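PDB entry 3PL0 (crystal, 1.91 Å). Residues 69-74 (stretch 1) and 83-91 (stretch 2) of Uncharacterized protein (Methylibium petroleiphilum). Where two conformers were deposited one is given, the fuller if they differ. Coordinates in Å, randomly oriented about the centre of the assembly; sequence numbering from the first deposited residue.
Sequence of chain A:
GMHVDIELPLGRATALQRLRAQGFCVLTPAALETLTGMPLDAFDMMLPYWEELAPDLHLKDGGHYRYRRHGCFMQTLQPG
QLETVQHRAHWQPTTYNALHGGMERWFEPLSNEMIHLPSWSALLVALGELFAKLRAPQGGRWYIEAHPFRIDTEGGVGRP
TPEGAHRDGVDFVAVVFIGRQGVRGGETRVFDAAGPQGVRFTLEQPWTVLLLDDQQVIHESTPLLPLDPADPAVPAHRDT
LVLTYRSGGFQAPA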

# COMPACT_ATOMS: atom_id res chain seq x y z
N ARG A 69 5.77 8.74 5.84
CA ARG A 69 7.04 8.28 6.35
C ARG A 69 7.37 7.03 5.56
O ARG A 69 6.53 6.57 4.76
N HIS A 70 8.60 6.53 5.72
CA HIS A 70 9.17 5.48 4.87
C HIS A 70 10.08 4.58 5.68
O HIS A 70 10.80 5.05 6.59
N GLY A 71 10.04 3.29 5.42
CA GLY A 71 10.88 2.35 6.12
C GLY A 71 10.99 1.08 5.33
O GLY A 71 10.06 0.73 4.59
N CYS A 72 12.12 0.38 5.49
CA CYS A 72 12.38 -0.80 4.66
C CYS A 72 12.82 -1.98 5.51
O CYS A 72 13.39 -1.83 6.63
N PHE A 73 12.59 -3.16 4.95
CA PHE A 73 12.77 -4.39 5.65
C PHE A 73 13.21 -5.45 4.67
O PHE A 73 13.05 -5.28 3.45
N MSE A 74 13.75 -6.52 5.24
CA MSE A 74 14.00 -7.76 4.49
C MSE A 74 13.38 -8.92 5.25
O MSE A 74 13.56 -9.08 6.48
N GLU A 83 13.51 -8.47 9.42
CA GLU A 83 14.48 -7.55 9.99
C GLU A 83 14.43 -6.19 9.32
O GLU A 83 14.06 -6.06 8.14
N THR A 84 14.79 -5.17 10.08
CA THR A 84 14.91 -3.82 9.54
C THR A 84 16.16 -3.79 8.65
O THR A 84 17.04 -4.66 8.74
N VAL A 85 16.23 -2.77 7.80
CA VAL A 85 17.45 -2.46 7.10
C VAL A 85 17.63 -0.96 7.23
O VAL A 85 16.66 -0.23 7.54
N GLN A 86 18.85 -0.49 7.00
CA GLN A 86 19.18 0.90 7.21
C GLN A 86 18.31 1.80 6.36
O GLN A 86 18.01 1.46 5.21
N HIS A 87 17.92 2.95 6.92
CA HIS A 87 17.09 3.94 6.20
C HIS A 87 17.68 4.25 4.83
O HIS A 87 18.88 4.34 4.67
N ARG A 88 16.83 4.35 3.82
CA ARG A 88 17.32 4.50 2.46
C ARG A 88 16.33 5.28 1.63
O ARG A 88 15.18 5.45 2.02
N ALA A 89 16.79 5.73 0.47
CA ALA A 89 15.98 6.52 -0.42
C ALA A 89 15.03 5.66 -1.24
O ALA A 89 15.26 4.47 -1.47
N HIS A 90 13.97 6.30 -1.72
CA HIS A 90 13.00 5.65 -2.53
C HIS A 90 13.26 6.11 -3.97
O HIS A 90 13.34 7.31 -4.20
N TRP A 91 13.40 5.17 -4.92
CA TRP A 91 13.70 5.48 -6.31
C TRP A 91 12.44 5.72 -7.13
O TRP A 91 11.50 4.95 -7.04

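Packing of side chains between residues 69-74 and 83-91, which bury 536 Å² between them. The backbone frame is a short antiparallel pairing: M74 N donates to E83 O (3.0 Å), E83 N to M74 O (3.0 Å), and V85 N to C72 O (3.2 Å). At F73 and T84 the strands come closer, CA to CA 4.5 Å, and F73 CA lies 3.3 Å from E83 O in a CA-H...O contact; the side chains of F73 (m) and T84 (p) diverge.

The apolar contacts centre on C72 (chi1 m) and V85 (chi1 m), which both point toward the opposing stretch and meet at C72 CB to V85 CG2, 3.6 Å. The other methyl of V85 packs against selenomethionine M74, with V85 CG1 4.2 Å from M74 CB.

Two close contacts are of mixed character. M74 (t, t, p) and E83 (p, t) share one face of the sheet, where M74 CE approaches E83 OE2 at 3.9 Å. C72 SG rests 3.7 Å from R88 CG; R88 (chi1 p) leaves its backbone sideways, but its end comes nearer, placing the sulfur at the edge of the guanidinium.

Among the aromatic residues, H70 (chi1 t) points toward stretch 2, its ring between those of H87 and H90. The edge of H90 (t) is directed at the H70 face in an offset edge-to-face pair, centroids 5.8 Å apart. H87 (t) lies obliquely to H70, and its CE1 is 3.4 Å from H70 O, which sits at the edge of the H87 ring.

R88 O lies at the edge of the H70 ring, 3.3 Å from H70 CE1. Water 1 bridges this pair, 2.7 Å from H70 ND1 and donating to R88 O at 2.6 Å. Water 2 accepts from C72 N (2.9 Å) and donates to V85 O (2.9 Å), so the C72-V85 pair is held by one direct hydrogen bond and one water-mediated link.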

# COMPACT_ATOMS: atom_id res chain seq x y z
CB ARG A 69 6.96 7.95 7.83
CG ARG A 69 6.94 9.17 8.75
CD ARG A 69 6.87 8.74 10.17
NE ARG A 69 6.77 9.91 11.01
CZ ARG A 69 7.76 10.74 11.29
NH1 ARG A 69 9.01 10.52 10.89
NH2 ARG A 69 7.49 11.80 12.02
CB HIS A 70 9.90 6.15 3.70
CG HIS A 70 10.55 5.20 2.74
ND1 HIS A 70 11.86 5.34 2.33
CD2 HIS A 70 10.06 4.13 2.06
CE1 HIS A 70 12.15 4.38 1.47
NE2 HIS A 70 11.07 3.65 1.27
CB CYS A 72 13.44 -0.49 3.61
SG CYS A 72 13.01 0.89 2.49
CB PHE A 73 11.46 -4.81 6.31
CG PHE A 73 10.83 -3.74 7.14
CD1 PHE A 73 10.07 -2.73 6.54
CD2 PHE A 73 10.99 -3.72 8.52
CE1 PHE A 73 9.51 -1.73 7.30
CE2 PHE A 73 10.42 -2.70 9.28
CZ PHE A 73 9.67 -1.70 8.66
CB MSE A 74 15.50 -8.01 4.23
CG MSE A 74 15.81 -9.13 3.21
SE MSE A 74 17.72 -9.17 2.68
CE MSE A 74 18.45 -9.77 4.41
CB GLU A 83 15.89 -8.12 9.87
CG GLU A 83 16.42 -8.14 8.46
CD GLU A 83 17.56 -9.14 8.28
OE1 GLU A 83 17.33 -10.36 8.34
OE2 GLU A 83 18.70 -8.69 8.11
CB THR A 84 15.08 -2.80 10.67
OG1 THR A 84 16.18 -3.20 11.50
CG2 THR A 84 13.80 -2.73 11.54
CB VAL A 85 17.42 -2.86 5.61
CG1 VAL A 85 16.88 -4.29 5.46
CG2 VAL A 85 16.62 -1.87 4.74
CB GLN A 86 20.65 1.17 6.89
CG GLN A 86 21.08 2.58 7.24
CD GLN A 86 22.58 2.69 7.43
OE1 GLN A 86 23.06 2.87 8.55
NE2 GLN A 86 23.33 2.56 6.34
CB HIS A 87 16.91 5.20 7.01
CG HIS A 87 15.78 6.07 6.52
ND1 HIS A 87 14.47 5.63 6.45
CD2 HIS A 87 15.77 7.34 6.03
CE1 HIS A 87 13.71 6.59 5.96
NE2 HIS A 87 14.47 7.65 5.72
CB ARG A 88 17.61 3.13 1.82
CG ARG A 88 16.40 2.20 1.72
CD ARG A 88 16.70 0.92 0.98
NE ARG A 88 16.89 1.12 -0.47
CZ ARG A 88 15.93 1.40 -1.36
NH1 ARG A 88 14.65 1.53 -0.98
NH2 ARG A 88 16.25 1.54 -2.67
CB ALA A 89 16.87 7.34 -1.34
CB HIS A 90 11.58 6.00 -2.06
CG HIS A 90 10.52 5.44 -2.96
ND1 HIS A 90 10.28 4.09 -3.07
CD2 HIS A 90 9.71 6.04 -3.86
CE1 HIS A 90 9.35 3.88 -3.98
NE2 HIS A 90 8.98 5.05 -4.47
CB TRP A 91 14.53 4.33 -6.96
CG TRP A 91 15.31 4.71 -8.22
CD1 TRP A 91 15.88 5.91 -8.49
CD2 TRP A 91 15.60 3.87 -9.37
NE1 TRP A 91 16.48 5.89 -9.72
CE2 TRP A 91 16.33 4.65 -10.29
CE3 TRP A 91 15.29 2.54 -9.71
CZ2 TRP A 91 16.80 4.13 -11.54
CZ3 TRP A 91 15.76 2.02 -10.94
CH2 TRP A 91 16.50 2.83 -11.84
O HOH W 1 13.54 7.45 2.53
O HOH W 2 14.51 1.49 6.68